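Local coordinates for protein benzoylformate Decarboxylase (Polynucleobacter necessarius, PDB 4K9Q) that probably catalyses the thiamine diphosphate- and magnesium-dependent decarboxylation of benzoylformate to benzaldehyde and carbon dioxide, at residues R13-P24 / P36-E47; S49-S60 / W402-G413. One frame throughout, in Å; residues are numbered along the deposited sequence.

The two contacts follow each other along the chain: contact 1 is complete before contact 2 begins, and their centres lie about 13 Å apart. Contact 1 pairs strands 19-22 and 40-43 at one margin of the N-terminal parallel sheet. The chain then runs straight from strand 40-43 into helix 47-61, whose residues 49-60 form half of contact 2. The other half, 402-413, belongs to helix 403-417 of the C-terminal TPP binding domain. Helix 47-61 is thus shared ground: Val50 and Leu57 pack on Val21 and Thr19 of the sheet, while Ile53 and Gly56 face helix 403-417. Contact 1 builds the N-terminal domain, and contact 2 fastens it to the C-terminal domain.

Contact 1: residues R13-P24 / P36-E47; sequences RKLQVTTVVGNP and PSDFNYVLALQE. With TPP (thiamine diphosphate), chain D.
Arg13 and Asp38 meet side-on at one end of the contact. NE of Arg13 bonds OD2 of Asp38 at 2.7 Å, and NH2 of Arg13 bonds OD1 of Asp38 at 3.0 Å. Both oxygens use their syn lone pairs, and the two flat groups lie only 16° apart, so the salt bridge fixes the turn of the guanidinium. Arg13 NH1 also bridges to Asp10 on the same helix. The Phe39 ring stands nearly upright to the guanidinium, with CE1 over one face. Thr18 CB lies over the centre of the ring, 3.9 Å from the Phe39 centroid, in a CH-pi contact. Phe39 has CG anti to its carbonyl carbon (chi1 -79°), which carries the ring over to Arg13 and Thr18. This end is wetter: Asp38 is exposed, and a water donates to Asp38 O at 2.6 Å and also meets Thr18 OG1.

The strands beyond are packed much closer. Strands 19-22 and 40-43 run parallel, 4.7 Å apart between axes. Five backbone hydrogen bonds join them, from Asn40 N to Thr18 O through to Ala44 N to Gly22 O. Val20 CG1 touches Tyr41 CD2 at 3.8 Å. Tyr41 OH ends 3.2 Å from Gly22 C, where a side chain on the glycine would collide with it. Pro24 CD lies against the same hydroxyl and Leu43 CD1. On the other face, Thr19 and Val21 pack on helix 47-61.

Past the strands, Glu47 OE2 comes 2.7 Å from N1' of a thiamine diphosphate whose diphosphate end is held by a second subunit; Glu47 OE1 is bonded to Asn77. The arrangement is a parallel beta-alpha-beta unit with helix 29-32, ending in the glutamate that faces the aminopyrimidine in thiamine diphosphate enzymes.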
loop_
_atom_site.group_PDB
_atom_site.type_symbol
_atom_site.label_atom_id
_atom_site.label_comp_id
_atom_site.label_asym_id
_atom_site.label_seq_id
_atom_site.Cartn_x
_atom_site.Cartn_y
_atom_site.Cartn_z
ATOM N N ARG A 13 -5.144 -32.172 2.010
ATOM C CA ARG A 13 -5.676 -33.362 2.673
ATOM C C ARG A 13 -5.138 -33.486 4.091
ATOM O O ARG A 13 -5.895 -33.736 5.029
ATOM C CB ARG A 13 -5.306 -34.626 1.896
ATOM C CG ARG A 13 -6.127 -34.820 0.657
ATOM C CD ARG A 13 -5.754 -36.123 -0.046
ATOM N NE ARG A 13 -6.498 -36.215 -1.289
ATOM C CZ ARG A 13 -6.019 -35.858 -2.469
ATOM N NH1 ARG A 13 -4.774 -35.412 -2.580
ATOM N NH2 ARG A 13 -6.790 -35.953 -3.539
ATOM N N LYS A 14 -3.828 -33.313 4.239
ATOM C CA LYS A 14 -3.183 -33.394 5.539
ATOM C C LYS A 14 -3.731 -32.339 6.504
ATOM O O LYS A 14 -3.956 -32.623 7.684
ATOM C CB LYS A 14 -1.667 -33.253 5.374
ATOM C CG LYS A 14 -0.879 -33.267 6.669
ATOM C CD LYS A 14 -1.034 -34.582 7.400
ATOM C CE LYS A 14 -0.033 -34.681 8.546
ATOM N NZ LYS A 14 -0.125 -36.005 9.229
ATOM N N LEU A 15 -3.952 -31.126 5.996
ATOM C CA LEU A 15 -4.508 -30.034 6.795
ATOM C C LEU A 15 -6.006 -30.168 7.037
ATOM O O LEU A 15 -6.575 -29.419 7.839
ATOM C CB LEU A 15 -4.207 -28.684 6.130
ATOM C CG LEU A 15 -2.712 -28.349 6.057
ATOM C CD1 LEU A 15 -2.439 -27.110 5.204
ATOM C CD2 LEU A 15 -2.105 -28.186 7.459
ATOM N N GLN A 16 -6.632 -31.112 6.332
ATOM C CA GLN A 16 -8.072 -31.341 6.394
ATOM C C GLN A 16 -8.891 -30.148 5.895
ATOM O O GLN A 16 -9.959 -29.835 6.430
ATOM C CB GLN A 16 -8.491 -31.766 7.799
ATOM C CG GLN A 16 -7.745 -33.022 8.266
ATOM C CD GLN A 16 -8.188 -33.488 9.637
ATOM O OE1 GLN A 16 -9.367 -33.416 9.979
ATOM N NE2 GLN A 16 -7.238 -33.963 10.436
ATOM N N VAL A 17 -8.372 -29.496 4.862
ATOM C CA VAL A 17 -9.071 -28.400 4.200
ATOM C C VAL A 17 -9.429 -28.898 2.804
ATOM O O VAL A 17 -8.628 -28.796 1.873
ATOM C CB VAL A 17 -8.170 -27.149 4.144
ATOM C CG1 VAL A 17 -8.843 -26.009 3.375
ATOM C CG2 VAL A 17 -7.820 -26.702 5.570
ATOM N N THR A 18 -10.622 -29.467 2.663
ATOM C CA THR A 18 -10.957 -30.162 1.419
ATOM C C THR A 18 -12.227 -29.635 0.742
ATOM O O THR A 18 -12.808 -30.302 -0.120
ATOM C CB THR A 18 -11.050 -31.693 1.626
ATOM O OG1 THR A 18 -12.108 -31.989 2.540
ATOM C CG2 THR A 18 -9.733 -32.233 2.192
ATOM N N THR A 19 -12.648 -28.436 1.132
ATOM C CA THR A 19 -13.745 -27.770 0.445
ATOM C C THR A 19 -13.265 -26.510 -0.258
ATOM O O THR A 19 -12.575 -25.685 0.336
ATOM C CB THR A 19 -14.901 -27.406 1.394
ATOM O OG1 THR A 19 -15.370 -28.596 2.042
ATOM C CG2 THR A 19 -16.058 -26.781 0.602
ATOM N N VAL A 20 -13.649 -26.374 -1.527
ATOM C CA VAL A 20 -13.361 -25.192 -2.319
ATOM C C VAL A 20 -14.685 -24.562 -2.745
ATOM O O VAL A 20 -15.489 -25.208 -3.420
ATOM C CB VAL A 20 -12.565 -25.551 -3.606
ATOM C CG1 VAL A 20 -12.372 -24.306 -4.470
ATOM C CG2 VAL A 20 -11.213 -26.210 -3.273
ATOM N N VAL A 21 -14.937 -23.321 -2.342
ATOM C CA VAL A 21 -16.077 -22.594 -2.886
ATOM C C VAL A 21 -15.531 -21.683 -3.984
ATOM O O VAL A 21 -14.514 -21.019 -3.799
ATOM C CB VAL A 21 -16.799 -21.752 -1.813
ATOM C CG1 VAL A 21 -18.110 -21.205 -2.377
ATOM C CG2 VAL A 21 -17.053 -22.579 -0.554
ATOM N N GLY A 22 -16.163 -21.665 -5.146
ATOM C CA GLY A 22 -15.543 -20.978 -6.266
ATOM C C GLY A 22 -16.507 -20.438 -7.301
ATOM O O GLY A 22 -17.687 -20.798 -7.350
ATOM N N ASN A 23 -15.982 -19.543 -8.117
ATOM C CA ASN A 23 -16.586 -19.204 -9.391
ATOM C C ASN A 23 -15.426 -19.234 -10.380
ATOM O O ASN A 23 -14.466 -18.459 -10.244
ATOM C CB ASN A 23 -17.244 -17.830 -9.331
ATOM C CG ASN A 23 -17.832 -17.415 -10.670
ATOM O OD1 ASN A 23 -17.208 -16.674 -11.433
ATOM N ND2 ASN A 23 -19.036 -17.897 -10.963
ATOM N N PRO A 24 -15.464 -20.170 -11.340
ATOM C CA PRO A 24 -14.270 -20.469 -12.133
ATOM C C PRO A 24 -13.976 -19.455 -13.245
ATOM O O PRO A 24 -14.866 -18.731 -13.685
ATOM C CB PRO A 24 -14.599 -21.842 -12.737
ATOM C CG PRO A 24 -16.083 -21.829 -12.880
ATOM C CD PRO A 24 -16.587 -21.071 -11.670
ATOM N N PRO A 36 -10.294 -33.554 -7.528
ATOM C CA PRO A 36 -10.404 -34.900 -6.952
ATOM C C PRO A 36 -11.717 -35.143 -6.231
ATOM O O PRO A 36 -12.325 -34.220 -5.681
ATOM C CB PRO A 36 -9.225 -34.969 -5.977
ATOM C CG PRO A 36 -8.905 -33.558 -5.650
ATOM C CD PRO A 36 -9.266 -32.738 -6.862
ATOM N N SER A 37 -12.139 -36.402 -6.239
ATOM C CA SER A 37 -13.438 -36.798 -5.717
ATOM C C SER A 37 -13.540 -36.702 -4.205
ATOM O O SER A 37 -14.647 -36.678 -3.654
ATOM C CB SER A 37 -13.752 -38.231 -6.163
ATOM O OG SER A 37 -12.646 -39.073 -5.897
ATOM N N ASP A 38 -12.400 -36.651 -3.521
ATOM C CA ASP A 38 -12.442 -36.519 -2.070
ATOM C C ASP A 38 -12.450 -35.060 -1.610
ATOM O O ASP A 38 -12.451 -34.786 -0.416
ATOM C CB ASP A 38 -11.334 -37.329 -1.384
ATOM C CG ASP A 38 -9.934 -36.894 -1.785
ATOM O OD1 ASP A 38 -9.729 -36.398 -2.912
ATOM O OD2 ASP A 38 -9.022 -37.078 -0.958
ATOM N N PHE A 39 -12.449 -34.134 -2.566
ATOM C CA PHE A 39 -12.669 -32.722 -2.255
ATOM C C PHE A 39 -14.069 -32.371 -2.741
ATOM O O PHE A 39 -14.642 -33.090 -3.562
ATOM C CB PHE A 39 -11.647 -31.843 -2.971
ATOM C CG PHE A 39 -10.297 -31.812 -2.309
ATOM C CD1 PHE A 39 -9.557 -32.976 -2.153
ATOM C CD2 PHE A 39 -9.760 -30.613 -1.858
ATOM C CE1 PHE A 39 -8.327 -32.943 -1.542
ATOM C CE2 PHE A 39 -8.533 -30.572 -1.255
ATOM C CZ PHE A 39 -7.808 -31.740 -1.094
ATOM N N ASN A 40 -14.618 -31.277 -2.229
ATOM C CA ASN A 40 -15.912 -30.778 -2.689
ATOM C C ASN A 40 -15.737 -29.397 -3.293
ATOM O O ASN A 40 -15.145 -28.525 -2.665
ATOM C CB ASN A 40 -16.900 -30.693 -1.531
ATOM C CG ASN A 40 -17.510 -32.038 -1.177
ATOM O OD1 ASN A 40 -17.669 -32.909 -2.033
ATOM N ND2 ASN A 40 -17.872 -32.207 0.088
ATOM N N TYR A 41 -16.228 -29.207 -4.512
ATOM C CA TYR A 41 -16.262 -27.884 -5.130
ATOM C C TYR A 41 -17.696 -27.395 -5.099
ATOM O O TYR A 41 -18.616 -28.105 -5.532
ATOM C CB TYR A 41 -15.772 -27.942 -6.574
ATOM C CG TYR A 41 -15.683 -26.587 -7.245
ATOM C CD1 TYR A 41 -16.785 -26.030 -7.881
ATOM C CD2 TYR A 41 -14.496 -25.861 -7.234
ATOM C CE1 TYR A 41 -16.708 -24.796 -8.487
ATOM C CE2 TYR A 41 -14.406 -24.623 -7.848
ATOM C CZ TYR A 41 -15.518 -24.097 -8.477
ATOM O OH TYR A 41 -15.449 -22.866 -9.089
ATOM N N VAL A 42 -17.875 -26.182 -4.595
ATOM C CA VAL A 42 -19.192 -25.565 -4.495
ATOM C C VAL A 42 -19.243 -24.318 -5.369
ATOM O O VAL A 42 -18.600 -23.305 -5.062
ATOM C CB VAL A 42 -19.527 -25.172 -3.036
ATOM C CG1 VAL A 42 -20.873 -24.442 -2.966
ATOM C CG2 VAL A 42 -19.524 -26.393 -2.134
ATOM N N LEU A 43 -20.016 -24.385 -6.451
ATOM C CA LEU A 43 -20.152 -23.259 -7.368
ATOM C C LEU A 43 -21.086 -22.213 -6.802
ATOM O O LEU A 43 -22.173 -22.547 -6.304
ATOM C CB LEU A 43 -20.704 -23.730 -8.725
ATOM C CG LEU A 43 -21.027 -22.620 -9.726
ATOM C CD1 LEU A 43 -19.747 -21.922 -10.219
ATOM C CD2 LEU A 43 -21.854 -23.172 -10.899
ATOM N N ALA A 44 -20.672 -20.949 -6.877
ATOM C CA ALA A 44 -21.631 -19.854 -6.752
ATOM C C ALA A 44 -21.496 -18.909 -7.951
ATOM O O ALA A 44 -20.444 -18.851 -8.600
ATOM C CB ALA A 44 -21.444 -19.114 -5.435
ATOM N N LEU A 45 -22.573 -18.191 -8.248
ATOM C CA LEU A 45 -22.681 -17.436 -9.493
ATOM C C LEU A 45 -22.008 -16.076 -9.473
ATOM O O LEU A 45 -21.841 -15.470 -10.529
ATOM C CB LEU A 45 -24.153 -17.226 -9.866
ATOM C CG LEU A 45 -24.990 -18.481 -10.138
ATOM C CD1 LEU A 45 -26.441 -18.059 -10.306
ATOM C CD2 LEU A 45 -24.476 -19.216 -11.372
ATOM N N GLN A 46 -21.666 -15.574 -8.288
ATOM C CA GLN A 46 -21.005 -14.274 -8.177
ATOM C C GLN A 46 -20.105 -14.312 -6.942
ATOM O O GLN A 46 -20.402 -15.028 -5.982
ATOM C CB GLN A 46 -22.043 -13.145 -8.088
ATOM C CG GLN A 46 -21.532 -11.777 -8.541
ATOM C CD GLN A 46 -21.076 -10.897 -7.387
ATOM O OE1 GLN A 46 -21.072 -11.323 -6.228
ATOM N NE2 GLN A 46 -20.710 -9.657 -7.699
ATOM N N GLU A 47 -18.998 -13.571 -6.973
ATOM C CA GLU A 47 -17.942 -13.775 -5.992
ATOM C C GLU A 47 -18.241 -13.294 -4.571
ATOM O O GLU A 47 -17.654 -13.795 -3.619
ATOM C CB GLU A 47 -16.614 -13.215 -6.514
ATOM C CG GLU A 47 -16.113 -13.932 -7.768
ATOM C CD GLU A 47 -16.692 -13.387 -9.074
ATOM O OE1 GLU A 47 -17.633 -12.554 -9.041
ATOM O OE2 GLU A 47 -16.195 -13.812 -10.144
HETATM N "N1'" TPP D . -15.857 -13.920 -12.788
HETATM C "C2'" TPP D . -15.724 -12.622 -13.257
HETATM C CM2 TPP D . -16.156 -11.461 -12.412
HETATM N "N3'" TPP D . -15.176 -12.371 -14.501
HETATM C "C4'" TPP D . -14.765 -13.417 -15.290
HETATM N "N4'" TPP D . -14.224 -13.168 -16.481
HETATM C "C5'" TPP D . -14.928 -14.729 -14.843
HETATM C "C6'" TPP D . -15.460 -14.986 -13.580
HETATM C "C7'" TPP D . -14.475 -15.877 -15.707
HETATM N N3 TPP D . -15.268 -16.161 -16.895
HETATM C C2 TPP D . -14.920 -15.787 -18.183
HETATM S S1 TPP D . -15.963 -16.264 -19.313
HETATM C C5 TPP D . -16.898 -16.978 -18.204
HETATM C C4 TPP D . -16.423 -16.877 -16.899
HETATM C CM4 TPP D . -17.090 -17.445 -15.671
HETATM C C6 TPP D . -18.121 -17.684 -18.717
HETATM C C7 TPP D . -19.140 -16.795 -19.413
HETATM O O7 TPP D . -20.282 -17.606 -19.566
HETATM P PA TPP D . -21.589 -17.082 -20.343
HETATM O O1A TPP D . -21.855 -15.660 -19.940
HETATM O O2A TPP D . -22.759 -17.962 -20.041
HETATM O O3A TPP D . -21.133 -17.025 -21.883
HETATM P PB TPP D . -20.858 -18.248 -22.890
HETATM O O1B TPP D . -19.382 -18.485 -22.870
HETATM O O2B TPP D . -21.314 -17.773 -24.252
HETATM O O3B TPP D . -21.573 -19.484 -22.449
HETATM O O HOH W 1 -14.701 -32.854 1.210
HETATM O O HOH W 2 -12.265 -34.914 2.129
HETATM O O HOH W 3 -14.364 -15.705 -9.941
#

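Contact 2: residues S49-S60 / W402-G413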
loop_
_atom_site.group_PDB
_atom_site.type_symbol
_atom_site.label_atom_id
_atom_site.label_comp_id
_atom_site.label_asym_id
_atom_site.label_seq_id
_atom_site.Cartn_x
_atom_site.Cartn_y
_atom_site.Cartn_z
ATOM N N SER A 49 -21.011 -13.945 -3.157
ATOM C CA SER A 49 -21.632 -15.152 -2.607
ATOM C C SER A 49 -20.583 -16.230 -2.332
ATOM O O SER A 49 -20.659 -16.923 -1.320
ATOM C CB SER A 49 -22.733 -15.686 -3.527
ATOM O OG SER A 49 -23.906 -14.883 -3.419
ATOM N N VAL A 50 -19.611 -16.371 -3.229
ATOM C CA VAL A 50 -18.532 -17.344 -3.038
ATOM C C VAL A 50 -17.864 -17.172 -1.668
ATOM O O VAL A 50 -17.747 -18.122 -0.888
ATOM C CB VAL A 50 -17.463 -17.208 -4.131
ATOM C CG1 VAL A 50 -16.249 -18.074 -3.795
ATOM C CG2 VAL A 50 -18.047 -17.589 -5.509
ATOM N N VAL A 51 -17.450 -15.946 -1.371
ATOM C CA VAL A 51 -16.750 -15.671 -0.123
ATOM C C VAL A 51 -17.671 -15.870 1.086
ATOM O O VAL A 51 -17.277 -16.489 2.077
ATOM C CB VAL A 51 -16.140 -14.264 -0.137
ATOM C CG1 VAL A 51 -15.598 -13.884 1.255
ATOM C CG2 VAL A 51 -15.015 -14.213 -1.169
ATOM N N ALA A 52 -18.899 -15.368 1.006
ATOM C CA ALA A 52 -19.813 -15.496 2.146
ATOM C C ALA A 52 -20.221 -16.953 2.446
ATOM O O ALA A 52 -20.357 -17.339 3.602
ATOM C CB ALA A 52 -21.044 -14.598 1.961
ATOM N N ILE A 53 -20.428 -17.749 1.404
ATOM C CA ILE A 53 -20.705 -19.180 1.575
ATOM C C ILE A 53 -19.530 -19.844 2.304
ATOM O O ILE A 53 -19.710 -20.592 3.278
ATOM C CB ILE A 53 -20.951 -19.845 0.211
ATOM C CG1 ILE A 53 -22.271 -19.340 -0.382
ATOM C CG2 ILE A 53 -20.990 -21.371 0.343
ATOM C CD1 ILE A 53 -22.480 -19.765 -1.842
ATOM N N ALA A 54 -18.319 -19.578 1.830
ATOM C CA ALA A 54 -17.126 -20.112 2.476
ATOM C C ALA A 54 -17.018 -19.661 3.939
ATOM O O ALA A 54 -16.642 -20.437 4.812
ATOM C CB ALA A 54 -15.872 -19.716 1.691
ATOM N N ASP A 55 -17.355 -18.402 4.194
ATOM C CA ASP A 55 -17.312 -17.823 5.536
ATOM C C ASP A 55 -18.274 -18.600 6.444
ATOM O O ASP A 55 -17.877 -19.120 7.489
ATOM C CB ASP A 55 -17.688 -16.335 5.453
ATOM C CG ASP A 55 -17.380 -15.563 6.727
ATOM O OD1 ASP A 55 -17.183 -16.182 7.785
ATOM O OD2 ASP A 55 -17.358 -14.309 6.665
ATOM N N GLY A 56 -19.532 -18.722 6.028
ATOM C CA GLY A 56 -20.505 -19.490 6.794
ATOM C C GLY A 56 -20.043 -20.919 7.072
ATOM O O GLY A 56 -20.138 -21.405 8.207
ATOM N N LEU A 57 -19.544 -21.606 6.042
ATOM C CA LEU A 57 -19.042 -22.965 6.220
ATOM C C LEU A 57 -17.863 -23.008 7.201
ATOM O O LEU A 57 -17.841 -23.830 8.120
ATOM C CB LEU A 57 -18.640 -23.569 4.878
ATOM C CG LEU A 57 -18.162 -25.022 4.925
ATOM C CD1 LEU A 57 -19.227 -25.911 5.575
ATOM C CD2 LEU A 57 -17.841 -25.500 3.514
ATOM N N SER A 58 -16.892 -22.126 7.009
ATOM C CA SER A 58 -15.724 -22.067 7.900
ATOM C C SER A 58 -16.126 -21.788 9.361
ATOM O O SER A 58 -15.531 -22.329 10.288
ATOM C CB SER A 58 -14.723 -21.022 7.399
ATOM O OG SER A 58 -13.662 -20.850 8.329
ATOM N N GLN A 59 -17.137 -20.945 9.569
ATOM C CA GLN A 59 -17.593 -20.655 10.924
ATOM C C GLN A 59 -18.191 -21.916 11.537
ATOM O O GLN A 59 -17.968 -22.218 12.708
ATOM C CB GLN A 59 -18.618 -19.516 10.939
ATOM C CG GLN A 59 -18.026 -18.134 10.626
ATOM C CD GLN A 59 -18.996 -17.004 10.926
ATOM O OE1 GLN A 59 -19.880 -17.134 11.781
ATOM N NE2 GLN A 59 -18.840 -15.888 10.230
ATOM N N SER A 60 -18.941 -22.658 10.726
ATOM C CA SER A 60 -19.586 -23.870 11.203
ATOM C C SER A 60 -18.548 -24.913 11.604
ATOM O O SER A 60 -18.675 -25.545 12.648
ATOM C CB SER A 60 -20.514 -24.440 10.127
ATOM O OG SER A 60 -21.132 -25.653 10.544
ATOM N N TRP A 402 -24.064 -10.343 2.867
ATOM C CA TRP A 402 -23.304 -11.429 3.475
ATOM C C TRP A 402 -24.202 -12.581 3.919
ATOM O O TRP A 402 -23.877 -13.748 3.697
ATOM C CB TRP A 402 -22.482 -10.922 4.664
ATOM C CG TRP A 402 -21.605 -11.987 5.253
ATOM C CD1 TRP A 402 -20.377 -12.385 4.796
ATOM C CD2 TRP A 402 -21.892 -12.798 6.395
ATOM N NE1 TRP A 402 -19.883 -13.389 5.592
ATOM C CE2 TRP A 402 -20.794 -13.662 6.581
ATOM C CE3 TRP A 402 -22.976 -12.883 7.278
ATOM C CZ2 TRP A 402 -20.744 -14.604 7.615
ATOM C CZ3 TRP A 402 -22.921 -13.817 8.316
ATOM C CH2 TRP A 402 -21.812 -14.662 8.469
ATOM N N ASP A 403 -25.327 -12.256 4.544
ATOM C CA ASP A 403 -26.095 -13.272 5.272
ATOM C C ASP A 403 -26.819 -14.280 4.390
ATOM O O ASP A 403 -26.901 -15.465 4.728
ATOM C CB ASP A 403 -27.055 -12.625 6.275
ATOM C CG ASP A 403 -26.318 -12.054 7.484
ATOM O OD1 ASP A 403 -26.140 -12.810 8.463
ATOM O OD2 ASP A 403 -25.894 -10.873 7.440
ATOM N N LEU A 404 -27.345 -13.822 3.258
ATOM C CA LEU A 404 -28.042 -14.729 2.362
ATOM C C LEU A 404 -27.135 -15.888 1.913
ATOM O O LEU A 404 -27.473 -17.049 2.123
ATOM C CB LEU A 404 -28.672 -13.978 1.184
ATOM C CG LEU A 404 -29.568 -14.819 0.269
ATOM C CD1 LEU A 404 -30.482 -13.906 -0.523
ATOM C CD2 LEU A 404 -28.737 -15.703 -0.660
ATOM N N PRO A 405 -25.973 -15.578 1.317
ATOM C CA PRO A 405 -25.057 -16.683 1.008
ATOM C C PRO A 405 -24.434 -17.346 2.251
ATOM O O PRO A 405 -24.194 -18.561 2.236
ATOM C CB PRO A 405 -23.999 -16.037 0.099
ATOM C CG PRO A 405 -24.110 -14.554 0.356
ATOM C CD PRO A 405 -25.544 -14.297 0.718
ATOM N N ALA A 406 -24.198 -16.600 3.324
ATOM C CA ALA A 406 -23.599 -17.235 4.503
ATOM C C ALA A 406 -24.510 -18.339 5.055
ATOM O O ALA A 406 -24.025 -19.374 5.539
ATOM C CB ALA A 406 -23.265 -16.210 5.587
ATOM N N ALA A 407 -25.822 -18.124 4.958
ATOM C CA ALA A 407 -26.805 -19.122 5.368
ATOM C C ALA A 407 -26.594 -20.437 4.632
ATOM O O ALA A 407 -26.700 -21.512 5.228
ATOM C CB ALA A 407 -28.219 -18.612 5.131
ATOM N N VAL A 408 -26.312 -20.349 3.334
ATOM C CA VAL A 408 -26.028 -21.546 2.545
ATOM C C VAL A 408 -24.786 -22.244 3.086
ATOM O O VAL A 408 -24.745 -23.467 3.179
ATOM C CB VAL A 408 -25.862 -21.235 1.037
ATOM C CG1 VAL A 408 -25.383 -22.470 0.285
ATOM C CG2 VAL A 408 -27.175 -20.718 0.441
ATOM N N GLY A 409 -23.767 -21.466 3.438
ATOM C CA GLY A 409 -22.550 -22.047 3.977
ATOM C C GLY A 409 -22.790 -22.720 5.322
ATOM O O GLY A 409 -22.248 -23.796 5.594
ATOM N N LEU A 410 -23.595 -22.082 6.173
ATOM C CA LEU A 410 -23.952 -22.649 7.473
ATOM C C LEU A 410 -24.716 -23.960 7.269
ATOM O O LEU A 410 -24.472 -24.946 7.970
ATOM C CB LEU A 410 -24.783 -21.651 8.307
ATOM C CG LEU A 410 -23.962 -20.458 8.840
ATOM C CD1 LEU A 410 -24.850 -19.283 9.264
ATOM C CD2 LEU A 410 -23.040 -20.907 9.984
ATOM N N ALA A 411 -25.602 -23.978 6.282
ATOM C CA ALA A 411 -26.337 -25.190 5.924
ATOM C C ALA A 411 -25.422 -26.321 5.446
ATOM O O ALA A 411 -25.614 -27.484 5.823
ATOM C CB ALA A 411 -27.414 -24.879 4.875
ATOM N N LEU A 412 -24.443 -25.997 4.611
ATOM C CA LEU A 412 -23.449 -26.982 4.190
ATOM C C LEU A 412 -22.734 -27.550 5.415
ATOM O O LEU A 412 -22.446 -28.744 5.478
ATOM C CB LEU A 412 -22.437 -26.359 3.215
ATOM C CG LEU A 412 -22.963 -26.020 1.810
ATOM C CD1 LEU A 412 -21.888 -25.301 1.017
ATOM C CD2 LEU A 412 -23.427 -27.281 1.059
ATOM N N GLY A 413 -22.479 -26.689 6.396
ATOM C CA GLY A 413 -21.861 -27.097 7.650
ATOM C C GLY A 413 -22.711 -28.082 8.439
ATOM O O GLY A 413 -22.182 -29.013 9.051
HETATM O O HOH W 4 -23.727 -24.962 10.692
#
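Trp402 presents its indole edge to Asp55, while Ala406 CB lies over one face of the ring, toward the rim. NE1 of Trp402 donates to OD2 of Asp55 at 2.9 Å. The bond is bent, 136° at the hydrogen, and reaches the oxygen from above the carboxylate plane. With CG anti to the backbone N (chi1 -176°), the indole of Trp402 reaches across to helix 47-61. Asp403 OD1 lies at another part of the edge. Gln59 NE2 comes obliquely to 3.5 Å from Trp402 CZ2, and the same NE2 donates to Asp55 OD1. Thr90 and Asn88 also bond the Asp55 carboxylate, so this buried acid is well supplied with donors. Replacing Trp402 with an alanine would probably leave Asp55 OD2 without one of its donors and open a gap beside Ala52 and Gln59.

Behind the indole the two helices come very close, 6.4 Å between axes at 40°. Gly56 and Gly409 make this possible: a side chain on either would clash with the facing backbone. Gly409 and Gly413 form a GxxxG pattern, and the backbones meet through CA-H...O contacts such as Gly409 CA to Ile53 O, 3.3 Å. This glycine-mediated crossing joins the N-terminal and C-terminal TPP binding domains within one chain.

Ile53 is a knob in the hole formed by Pro405, Val408, Gly409 and Leu412. Its CG1 rests 3.3 Å from Pro405 O. Ala52 CB against Pro405 CG is tighter than usual, at 3.5 Å. Leu57 CD1 packs on Leu412 CB and Gly413 N. At the far end Ser60 OG sits 3.3 Å from Gly413 CA and donates to a water, which in turn donates to Leu410 O.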